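Local coordinates for protein angiotensin-converting enzyme (Anopheles gambiae, PDB 6S1Y) that probably hydrolyses peptides as a zinc-dependent metallopeptidase of the angiotensin-converting enzyme family, here with a gamma-linked glutamate peptide bound beside the metal, at residues Gln24-Thr29 with Ala57-Val62; Lys88-Leu93 with Pro372-Gly377; Tyr218-Ala223 with Glu585-Leu590; Lys228-Tyr233 with Val238-Pro243. One frame throughout, in Å; residues are numbered along the deposited sequence.

Interaction 1: residues Gln24-Thr29 with Ala57-Val62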
# COMPACT_ATOMS: atom_id res chain seq x y z
N GLN A 24 -16.61 8.46 -23.90
CA GLN A 24 -16.43 9.87 -23.58
C GLN A 24 -17.44 10.34 -22.54
O GLN A 24 -17.11 11.13 -21.66
CB GLN A 24 -16.54 10.72 -24.85
CG GLN A 24 -15.70 10.21 -26.03
CD GLN A 24 -14.21 10.14 -25.72
OE1 GLN A 24 -13.68 10.91 -24.90
NE2 GLN A 24 -13.52 9.22 -26.39
N ARG A 25 -18.68 9.86 -22.65
CA ARG A 25 -19.67 10.12 -21.61
C ARG A 25 -19.17 9.64 -20.25
O ARG A 25 -19.13 10.41 -19.29
CB ARG A 25 -20.99 9.43 -22.00
CG ARG A 25 -22.26 10.16 -21.62
CD ARG A 25 -23.29 10.08 -22.74
NE ARG A 25 -23.69 8.70 -23.04
CZ ARG A 25 -24.57 8.00 -22.32
NH1 ARG A 25 -24.87 6.76 -22.68
NH2 ARG A 25 -25.14 8.53 -21.25
N TYR A 26 -18.77 8.37 -20.17
CA TYR A 26 -18.26 7.79 -18.92
C TYR A 26 -17.09 8.61 -18.39
O TYR A 26 -17.06 8.98 -17.21
CB TYR A 26 -17.85 6.33 -19.18
CG TYR A 26 -17.72 5.40 -17.99
CD1 TYR A 26 -18.80 4.65 -17.56
CD2 TYR A 26 -16.50 5.23 -17.35
CE1 TYR A 26 -18.67 3.77 -16.48
CE2 TYR A 26 -16.37 4.36 -16.27
CZ TYR A 26 -17.45 3.63 -15.85
OH TYR A 26 -17.33 2.75 -14.79
N GLN A 27 -16.14 8.94 -19.25
CA GLN A 27 -14.93 9.63 -18.81
C GLN A 27 -15.24 10.99 -18.18
O GLN A 27 -14.63 11.38 -17.18
CB GLN A 27 -13.97 9.79 -19.98
CG GLN A 27 -12.76 10.63 -19.67
CD GLN A 27 -11.73 10.57 -20.78
OE1 GLN A 27 -11.86 9.80 -21.73
NE2 GLN A 27 -10.70 11.38 -20.65
N GLN A 28 -16.20 11.72 -18.76
CA GLN A 28 -16.46 13.07 -18.27
C GLN A 28 -17.13 13.06 -16.89
O GLN A 28 -16.76 13.86 -16.02
CB GLN A 28 -17.30 13.83 -19.30
CG GLN A 28 -16.51 14.06 -20.59
CD GLN A 28 -17.23 14.93 -21.61
OE1 GLN A 28 -17.89 15.91 -21.26
NE2 GLN A 28 -17.10 14.57 -22.89
N THR A 29 -18.10 12.18 -16.66
CA THR A 29 -18.69 12.14 -15.33
C THR A 29 -17.74 11.52 -14.32
O THR A 29 -17.74 11.92 -13.15
CB THR A 29 -20.04 11.40 -15.34
OG1 THR A 29 -19.87 10.09 -15.89
CG2 THR A 29 -21.06 12.18 -16.16
N ALA A 57 -23.15 10.17 -6.98
CA ALA A 57 -24.49 9.72 -7.37
C ALA A 57 -24.74 9.96 -8.85
O ALA A 57 -25.26 9.09 -9.55
CB ALA A 57 -25.54 10.43 -6.52
N ASP A 58 -24.33 11.14 -9.35
CA ASP A 58 -24.46 11.45 -10.77
C ASP A 58 -23.74 10.41 -11.62
O ASP A 58 -24.28 9.92 -12.61
CB ASP A 58 -23.88 12.84 -11.07
CG ASP A 58 -24.69 13.95 -10.44
OD1 ASP A 58 -25.79 13.65 -9.92
OD2 ASP A 58 -24.23 15.11 -10.48
N PHE A 59 -22.50 10.09 -11.25
CA PHE A 59 -21.76 9.10 -12.02
C PHE A 59 -22.45 7.75 -11.95
O PHE A 59 -22.48 7.01 -12.93
CB PHE A 59 -20.32 8.99 -11.51
CG PHE A 59 -19.57 7.86 -12.12
CD1 PHE A 59 -19.05 7.96 -13.39
CD2 PHE A 59 -19.40 6.67 -11.43
CE1 PHE A 59 -18.36 6.91 -13.96
CE2 PHE A 59 -18.72 5.62 -12.00
CZ PHE A 59 -18.20 5.74 -13.26
N ALA A 60 -23.01 7.42 -10.78
CA ALA A 60 -23.69 6.14 -10.61
C ALA A 60 -24.84 6.00 -11.60
O ALA A 60 -25.01 4.94 -12.22
CB ALA A 60 -24.20 6.00 -9.17
N GLU A 61 -25.64 7.06 -11.76
CA GLU A 61 -26.67 7.07 -12.79
C GLU A 61 -26.08 6.79 -14.17
O GLU A 61 -26.50 5.87 -14.86
CB GLU A 61 -27.40 8.41 -12.78
CG GLU A 61 -28.44 8.56 -11.70
CD GLU A 61 -28.96 9.99 -11.57
OE1 GLU A 61 -29.16 10.65 -12.61
OE2 GLU A 61 -29.16 10.46 -10.43
N VAL A 62 -25.09 7.59 -14.58
CA VAL A 62 -24.46 7.41 -15.88
C VAL A 62 -24.05 5.95 -16.09
O VAL A 62 -24.31 5.36 -17.14
CB VAL A 62 -23.26 8.36 -16.03
CG1 VAL A 62 -22.46 8.05 -17.29
CG2 VAL A 62 -23.71 9.84 -16.02
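The helical segments 24-29 and 57-62 run almost antiparallel, at 168° with axes 9.7 Å apart, and come closest at T29 and F59, whose CA atoms are 5.4 Å from each other. Y26 and F59 form a T-shaped pair: the edge of F59 meets the face of Y26, with planes at 73° and centroids 5.0 Å apart. CE1 of F59 stands over the centre of the tyrosine ring, while F59 CZ lies nearer its phenol end, 3.4 Å from Y26 CZ. A chi1 of -161° turns the Y26 ring away from its own backbone N and out to the neighbouring helix. These segments belong to helices 12-42 and 46-70, which make an antiparallel hairpin at the N-terminal end of the mainly helical fold; in relatives this region forms a lid over the active-site cleft. T29 fills the next position along the interface. Its OG1 reaches the rim of the F59 ring, 3.4 Å from CD1, and its methyl CG2 meets V62 CG2 tip to tip at 3.5 Å. On the flank, R25 extends the link between the helices through a salt bridge from NH1 to E69 OE1.

Interaction 2: residues Lys88-Leu93 with Pro372-Gly377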
# COMPACT_ATOMS: atom_id res chain seq x y z
N LYS A 88 -17.02 -5.24 -21.51
CA LYS A 88 -17.12 -5.86 -20.19
C LYS A 88 -16.72 -4.89 -19.08
O LYS A 88 -17.40 -4.80 -18.05
CB LYS A 88 -16.26 -7.12 -20.14
CG LYS A 88 -16.33 -7.89 -18.82
CD LYS A 88 -15.32 -9.05 -18.78
CE LYS A 88 -13.89 -8.57 -18.51
NZ LYS A 88 -12.87 -9.23 -19.40
N LYS A 89 -15.62 -4.15 -19.27
CA LYS A 89 -15.15 -3.26 -18.22
C LYS A 89 -16.04 -2.04 -18.07
O LYS A 89 -16.20 -1.51 -16.96
CB LYS A 89 -13.71 -2.84 -18.50
CG LYS A 89 -12.75 -4.03 -18.44
CD LYS A 89 -11.32 -3.66 -18.76
CE LYS A 89 -10.52 -3.38 -17.51
NZ LYS A 89 -9.97 -4.63 -16.90
N LEU A 90 -16.64 -1.57 -19.17
CA LEU A 90 -17.58 -0.47 -19.08
C LEU A 90 -18.87 -0.89 -18.41
O LEU A 90 -19.56 -0.06 -17.81
CB LEU A 90 -17.87 0.09 -20.46
CG LEU A 90 -16.87 1.12 -20.95
CD1 LEU A 90 -17.01 1.33 -22.44
CD2 LEU A 90 -17.06 2.44 -20.19
N ALA A 91 -19.22 -2.17 -18.49
CA ALA A 91 -20.45 -2.66 -17.91
C ALA A 91 -20.30 -3.07 -16.44
O ALA A 91 -21.31 -3.45 -15.82
CB ALA A 91 -20.96 -3.86 -18.71
N LYS A 92 -19.10 -3.00 -15.89
CA LYS A 92 -18.88 -3.39 -14.49
C LYS A 92 -19.30 -2.25 -13.58
O LYS A 92 -18.68 -1.18 -13.58
CB LYS A 92 -17.42 -3.76 -14.27
CG LYS A 92 -17.15 -4.39 -12.93
CD LYS A 92 -15.96 -5.34 -12.97
CE LYS A 92 -14.70 -4.68 -13.52
NZ LYS A 92 -13.67 -5.69 -13.90
N LEU A 93 -20.35 -2.47 -12.80
CA LEU A 93 -20.96 -1.39 -12.03
C LEU A 93 -20.36 -1.23 -10.63
O LEU A 93 -20.23 -0.10 -10.15
CB LEU A 93 -22.47 -1.63 -11.88
CG LEU A 93 -23.32 -1.62 -13.15
CD1 LEU A 93 -24.76 -1.90 -12.78
CD2 LEU A 93 -23.20 -0.30 -13.86
N PRO A 372 -8.49 4.40 -23.69
CA PRO A 372 -9.88 4.67 -23.28
C PRO A 372 -10.02 4.56 -21.77
O PRO A 372 -9.25 3.87 -21.09
CB PRO A 372 -10.68 3.58 -24.01
CG PRO A 372 -9.68 2.56 -24.42
CD PRO A 372 -8.38 3.27 -24.61
N VAL A 373 -11.05 5.23 -21.25
CA VAL A 373 -11.16 5.45 -19.81
C VAL A 373 -11.17 4.13 -19.05
O VAL A 373 -10.53 4.01 -18.00
CB VAL A 373 -12.41 6.29 -19.49
CG1 VAL A 373 -13.70 5.61 -20.01
CG2 VAL A 373 -12.49 6.54 -17.99
N GLU A 374 -11.88 3.12 -19.56
CA GLU A 374 -11.99 1.86 -18.83
C GLU A 374 -10.73 1.00 -18.90
O GLU A 374 -10.69 -0.05 -18.26
CB GLU A 374 -13.20 1.06 -19.36
CG GLU A 374 -13.04 0.47 -20.75
CD GLU A 374 -13.34 1.46 -21.88
OE1 GLU A 374 -13.85 1.02 -22.93
OE2 GLU A 374 -13.05 2.66 -21.72
N PHE A 375 -9.71 1.41 -19.66
CA PHE A 375 -8.41 0.77 -19.61
C PHE A 375 -7.39 1.60 -18.82
O PHE A 375 -6.24 1.19 -18.69
CB PHE A 375 -7.86 0.52 -21.01
CG PHE A 375 -8.54 -0.60 -21.76
CD1 PHE A 375 -9.45 -1.44 -21.13
CD2 PHE A 375 -8.26 -0.81 -23.10
CE1 PHE A 375 -10.06 -2.48 -21.84
CE2 PHE A 375 -8.88 -1.84 -23.81
CZ PHE A 375 -9.77 -2.67 -23.18
N ARG A 376 -7.80 2.76 -18.31
CA ARG A 376 -6.89 3.62 -17.56
C ARG A 376 -6.85 3.17 -16.10
O ARG A 376 -7.38 3.81 -15.18
CB ARG A 376 -7.31 5.09 -17.71
CG ARG A 376 -7.08 5.62 -19.11
CD ARG A 376 -7.62 7.01 -19.32
NE ARG A 376 -6.80 8.05 -18.71
CZ ARG A 376 -6.94 9.34 -18.96
NH1 ARG A 376 -7.87 9.75 -19.82
NH2 ARG A 376 -6.16 10.24 -18.34
N GLY A 377 -6.22 2.01 -15.91
CA GLY A 377 -5.93 1.45 -14.60
C GLY A 377 -4.77 0.48 -14.70
O GLY A 377 -4.24 0.22 -15.79
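Bends in E374 and K89 shape this contact. In E374, CG sits between the backbone N and the carbonyl carbon (chi1 71°) and a turn at chi2 (-83°) lays the carboxylate beside L90, whose CD1 packs against E374 OE1 at 3.2 Å. K89 starts out extended, but a bend at chi3 (95°) swings CE past the E374 carbonyl, and another at chi4 sets the direction of NZ. CE of K89 then lies 3.4 Å from E374 O, and its CD abuts the edge of the F375 ring, 3.5 Å from CE1 and near the ring plane. Nearer the two backbones, K89 CB lies 4.0 Å from E374 CB. Hydrocarbon thus meets carbonyl and carboxylate oxygens, an aromatic edge and the E374 CB, with no hydrogen bond between the segments. The ammonium of K89 instead bonds to S550 OG, and S550 also pairs with the backbone of F375. E374 OE1 lies close to E23 OE2, a proximity that may raise the proton affinity of one carboxylate. Residues 373-375 form a short 3-10 turn, followed by an inverse gamma turn at R376. This connection between helices 349-368 and 381-395, which supply the zinc ligands, is flanked by helix 81-90, where F375 also touches T82 and R86, and by helix 12-42, while R376 NH2 bonds to A335 O between strands 329-332 and 339-342.

Interaction 3: residues Tyr218-Ala223 with Glu585-Leu590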
# COMPACT_ATOMS: atom_id res chain seq x y z
N TYR A 218 10.33 -15.09 7.55
CA TYR A 218 9.72 -14.14 8.46
C TYR A 218 9.89 -14.57 9.92
O TYR A 218 10.11 -13.74 10.80
CB TYR A 218 8.25 -13.95 8.12
CG TYR A 218 7.58 -13.04 9.15
CD1 TYR A 218 7.83 -11.69 9.14
CD2 TYR A 218 6.74 -13.56 10.15
CE1 TYR A 218 7.28 -10.85 10.07
CE2 TYR A 218 6.16 -12.71 11.08
CZ TYR A 218 6.44 -11.34 11.03
OH TYR A 218 5.90 -10.46 11.93
N GLU A 219 9.80 -15.88 10.20
CA GLU A 219 9.89 -16.28 11.61
C GLU A 219 11.31 -16.14 12.14
O GLU A 219 11.49 -15.78 13.31
CB GLU A 219 9.33 -17.70 11.79
CG GLU A 219 7.79 -17.71 11.54
CD GLU A 219 7.08 -19.05 11.80
OE1 GLU A 219 5.87 -18.97 12.05
OE2 GLU A 219 7.71 -20.13 11.72
N GLN A 220 12.33 -16.38 11.32
CA GLN A 220 13.68 -16.11 11.77
C GLN A 220 13.89 -14.63 12.06
O GLN A 220 14.53 -14.26 13.04
CB GLN A 220 14.69 -16.61 10.73
CG GLN A 220 14.69 -18.13 10.55
CD GLN A 220 15.11 -18.85 11.82
OE1 GLN A 220 16.07 -18.47 12.47
NE2 GLN A 220 14.36 -19.90 12.17
N LEU A 221 13.35 -13.74 11.22
CA LEU A 221 13.57 -12.31 11.41
C LEU A 221 12.82 -11.82 12.64
O LEU A 221 13.38 -11.11 13.48
CB LEU A 221 13.10 -11.53 10.18
CG LEU A 221 13.33 -10.03 10.23
CD1 LEU A 221 14.83 -9.70 10.40
CD2 LEU A 221 12.79 -9.36 8.94
N HIS A 222 11.53 -12.16 12.73
CA HIS A 222 10.75 -11.94 13.93
C HIS A 222 11.50 -12.37 15.18
O HIS A 222 11.48 -11.68 16.20
CB HIS A 222 9.43 -12.71 13.82
CG HIS A 222 8.60 -12.69 15.05
ND1 HIS A 222 8.94 -13.40 16.18
CD2 HIS A 222 7.44 -12.05 15.33
CE1 HIS A 222 8.03 -13.18 17.11
NE2 HIS A 222 7.11 -12.37 16.62
N ALA A 223 12.16 -13.53 15.13
CA ALA A 223 12.84 -14.03 16.32
C ALA A 223 14.03 -13.17 16.69
O ALA A 223 14.31 -12.95 17.87
CB ALA A 223 13.27 -15.47 16.09
N GLU A 585 21.71 -18.99 11.43
CA GLU A 585 22.88 -19.26 12.26
C GLU A 585 22.90 -18.37 13.50
O GLU A 585 23.21 -18.85 14.60
CB GLU A 585 24.15 -19.08 11.43
CG GLU A 585 25.44 -19.43 12.17
CD GLU A 585 25.45 -20.87 12.73
OE1 GLU A 585 26.15 -21.09 13.74
OE2 GLU A 585 24.78 -21.76 12.14
N GLU A 586 22.56 -17.08 13.36
CA GLU A 586 22.70 -16.16 14.49
C GLU A 586 21.66 -16.44 15.57
O GLU A 586 21.97 -16.38 16.76
CB GLU A 586 22.62 -14.71 14.00
CG GLU A 586 22.84 -13.65 15.08
CD GLU A 586 24.30 -13.49 15.52
OE1 GLU A 586 24.53 -12.62 16.39
OE2 GLU A 586 25.21 -14.18 14.99
N ASN A 587 20.41 -16.77 15.19
CA ASN A 587 19.42 -17.15 16.20
C ASN A 587 19.86 -18.41 16.97
O ASN A 587 19.70 -18.49 18.19
CB ASN A 587 18.04 -17.36 15.57
CG ASN A 587 17.38 -16.02 15.15
OD1 ASN A 587 17.58 -15.00 15.77
ND2 ASN A 587 16.58 -16.06 14.08
N LYS A 588 20.45 -19.39 16.27
CA LYS A 588 20.98 -20.57 16.94
C LYS A 588 22.09 -20.18 17.92
O LYS A 588 22.10 -20.63 19.07
CB LYS A 588 21.53 -21.58 15.93
CG LYS A 588 20.48 -22.36 15.08
CD LYS A 588 21.19 -23.09 13.91
CE LYS A 588 20.23 -23.72 12.88
NZ LYS A 588 19.68 -25.05 13.32
N ARG A 589 23.03 -19.33 17.48
CA ARG A 589 24.12 -18.92 18.35
C ARG A 589 23.59 -18.22 19.60
O ARG A 589 24.07 -18.46 20.71
CB ARG A 589 25.08 -17.97 17.63
CG ARG A 589 26.09 -18.59 16.69
CD ARG A 589 27.00 -17.47 16.15
NE ARG A 589 27.62 -17.76 14.85
CZ ARG A 589 28.85 -18.25 14.70
NH1 ARG A 589 29.61 -18.55 15.75
NH2 ARG A 589 29.33 -18.46 13.48
N LEU A 590 22.64 -17.32 19.43
CA LEU A 590 22.20 -16.50 20.55
C LEU A 590 21.24 -17.24 21.47
O LEU A 590 21.05 -16.82 22.61
CB LEU A 590 21.53 -15.23 20.03
CG LEU A 590 22.34 -14.27 19.16
CD1 LEU A 590 21.38 -13.30 18.47
CD2 LEU A 590 23.31 -13.54 19.99
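N587 reaches from helix 577-590 to helix 203-233 and spends both N-H bonds of its amide on one residue, Q220, so that two hydrogen bonds from one asparagine nitrogen link these helices of the mainly helical fold. The side chains of Q220 and N587 cross obliquely, with their amide planes 49° apart. One proton of N587 ND2 is directed at Q220 OE1, 2.9 Å away and nearly straight at 173°; the oxygen lies in the amide plane of the asparagine, whereas ND2 stands well above the carbonyl plane of the glutamine. The other proton goes to the backbone oxygen of the same residue, with ND2 2.9 Å from Q220 O. Q220 can offer both acceptors because its chain bends at chi2 (-63°), which curls the amide back until OE1 and the main-chain O face the same donor. Both N-H groups of the buried N587 amide are thereby satisfied, and the two bonds should hold it against rotation. Neighbours complete the packing: Y224, one residue beyond the 218-223 segment, touches N587, and Y580, L583 and L584 on helix 577-590 line Q220. Alongside these bonds, A223 places its methyl CB 3.9 Å from N587 ND2.

Interaction 4: residues Lys228-Tyr233 with Val238-Pro243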
# COMPACT_ATOMS: atom_id res chain seq x y z
N LYS A 228 16.38 -8.84 20.28
CA LYS A 228 17.03 -7.54 20.50
C LYS A 228 16.14 -6.59 21.29
O LYS A 228 16.63 -5.84 22.14
CB LYS A 228 17.42 -6.90 19.17
CG LYS A 228 18.41 -7.67 18.35
CD LYS A 228 19.81 -7.75 19.01
CE LYS A 228 20.77 -6.73 18.41
NZ LYS A 228 22.09 -6.82 19.07
N LEU A 229 14.84 -6.58 21.03
CA LEU A 229 13.97 -5.71 21.82
C LEU A 229 13.98 -6.12 23.30
O LEU A 229 13.93 -5.27 24.19
CB LEU A 229 12.55 -5.73 21.28
CG LEU A 229 12.34 -5.04 19.94
CD1 LEU A 229 10.95 -5.36 19.45
CD2 LEU A 229 12.51 -3.53 20.07
N ARG A 230 14.05 -7.42 23.57
CA ARG A 230 14.11 -7.88 24.95
C ARG A 230 15.42 -7.48 25.62
O ARG A 230 15.42 -7.17 26.81
CB ARG A 230 13.91 -9.40 25.01
CG ARG A 230 14.02 -9.96 26.39
CD ARG A 230 13.53 -11.42 26.43
NE ARG A 230 13.74 -12.03 27.75
CZ ARG A 230 14.92 -12.51 28.15
NH1 ARG A 230 15.98 -12.47 27.34
NH2 ARG A 230 15.05 -13.04 29.36
N GLN A 231 16.55 -7.55 24.91
CA GLN A 231 17.81 -7.09 25.49
C GLN A 231 17.75 -5.59 25.79
O GLN A 231 18.27 -5.13 26.82
CB GLN A 231 18.98 -7.40 24.56
CG GLN A 231 19.29 -8.88 24.39
CD GLN A 231 19.77 -9.54 25.67
OE1 GLN A 231 20.71 -9.09 26.29
NE2 GLN A 231 19.13 -10.65 26.04
N LYS A 232 17.11 -4.81 24.92
CA LYS A 232 17.03 -3.36 25.10
C LYS A 232 16.01 -2.96 26.16
O LYS A 232 16.29 -2.10 27.00
CB LYS A 232 16.69 -2.68 23.75
CG LYS A 232 17.86 -1.91 23.10
CD LYS A 232 19.11 -2.77 22.88
CE LYS A 232 18.96 -3.74 21.69
NZ LYS A 232 19.85 -4.94 21.79
N TYR A 233 14.83 -3.58 26.17
CA TYR A 233 13.75 -3.14 27.04
C TYR A 233 13.53 -4.02 28.26
O TYR A 233 12.89 -3.57 29.21
CB TYR A 233 12.43 -3.08 26.27
CG TYR A 233 12.26 -1.92 25.31
CD1 TYR A 233 12.32 -0.59 25.73
CD2 TYR A 233 11.98 -2.16 23.99
CE1 TYR A 233 12.14 0.45 24.85
CE2 TYR A 233 11.78 -1.13 23.10
CZ TYR A 233 11.85 0.17 23.53
OH TYR A 233 11.63 1.16 22.61
N VAL A 238 9.10 -7.53 27.21
CA VAL A 238 9.16 -8.35 26.02
C VAL A 238 9.36 -9.81 26.43
O VAL A 238 10.45 -10.21 26.85
CB VAL A 238 10.27 -7.91 25.06
CG1 VAL A 238 10.16 -8.72 23.77
CG2 VAL A 238 10.20 -6.39 24.78
N SER A 239 8.33 -10.60 26.27
CA SER A 239 8.45 -12.02 26.52
C SER A 239 9.40 -12.67 25.52
O SER A 239 9.38 -12.34 24.33
CB SER A 239 7.08 -12.69 26.42
OG SER A 239 7.29 -14.07 26.26
N PRO A 240 10.25 -13.60 25.95
CA PRO A 240 11.08 -14.31 24.97
C PRO A 240 10.31 -15.29 24.10
O PRO A 240 10.88 -15.76 23.10
CB PRO A 240 12.11 -15.04 25.84
CG PRO A 240 11.39 -15.29 27.13
CD PRO A 240 10.44 -14.11 27.32
N THR A 241 9.06 -15.63 24.44
CA THR A 241 8.35 -16.69 23.73
C THR A 241 7.01 -16.27 23.18
O THR A 241 6.45 -17.00 22.34
CB THR A 241 8.10 -17.89 24.65
OG1 THR A 241 7.36 -17.43 25.78
CG2 THR A 241 9.40 -18.55 25.08
N GLY A 242 6.44 -15.17 23.65
CA GLY A 242 5.15 -14.73 23.18
C GLY A 242 5.27 -13.76 22.03
O GLY A 242 6.36 -13.41 21.58
N PRO A 243 4.13 -13.31 21.52
CA PRO A 243 4.15 -12.32 20.44
C PRO A 243 4.79 -11.02 20.91
O PRO A 243 4.81 -10.71 22.10
CB PRO A 243 2.66 -12.12 20.11
CG PRO A 243 1.96 -13.29 20.70
CD PRO A 243 2.77 -13.68 21.93
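V238 comes first and makes the broadest contact, with CB directed at the last turns of the helix that ends at Y233. Its CB lies 3.8 Å from R230 CA, and CG2 turns to the gap between L229 and Y233, 4.3 Å from the CB of each. The V238 carbonyl then runs alongside the arginine: with CG anti to the backbone N (chi1 177°) and the chain extended as far as NE, R230 passes V238 O with CD at 3.3 Å, the oxygen lying near the guanidinium plane at its edge. At S239 the side chain turns away from the helix and organises the loop itself. Its OG accepts the backbone N-H of T241 at 3.0 Å and that of G242 at 3.0 Å, so an ST turn and an ST motif share one hydroxyl. Here the polypeptide doubles back after helix 203-233 on its way to strand 244-245. P240 sets CB over one face of the R230 guanidinium, 3.9 Å from NE, while the charge of that arginine is met by D235 OD2 in the intervening turn. Further on, T241 pairs through its backbone with T597, and G242 O receives a hydrogen bond from R226 NH1 before the chain reaches P243.

Overall arrangement
The four contacts fall into two pairs on opposite sides of the chain's centre. Interactions 1 and 2 have centres about 12 Å apart and touch directly: Y26 CG packs 3.8 Å from L90 CD2, and Q27 CB lies 3.9 Å from V373 CB, so the N-terminal hairpin meets both helix 81-90 and the 372-377 connection. Interactions 3 and 4 share helix 203-233, with centres about 13 Å and nearest atoms about 5 Å apart. Between interactions 1 and 3 the centres are about 54 Å apart. The zinc site of H357, H361 and E385, with its bound glutamate peptide, uses no residue of these segments; segment 372-377 of interaction 2 comes nearest in sequence, between helices 349-368 and 381-395 that carry those ligands.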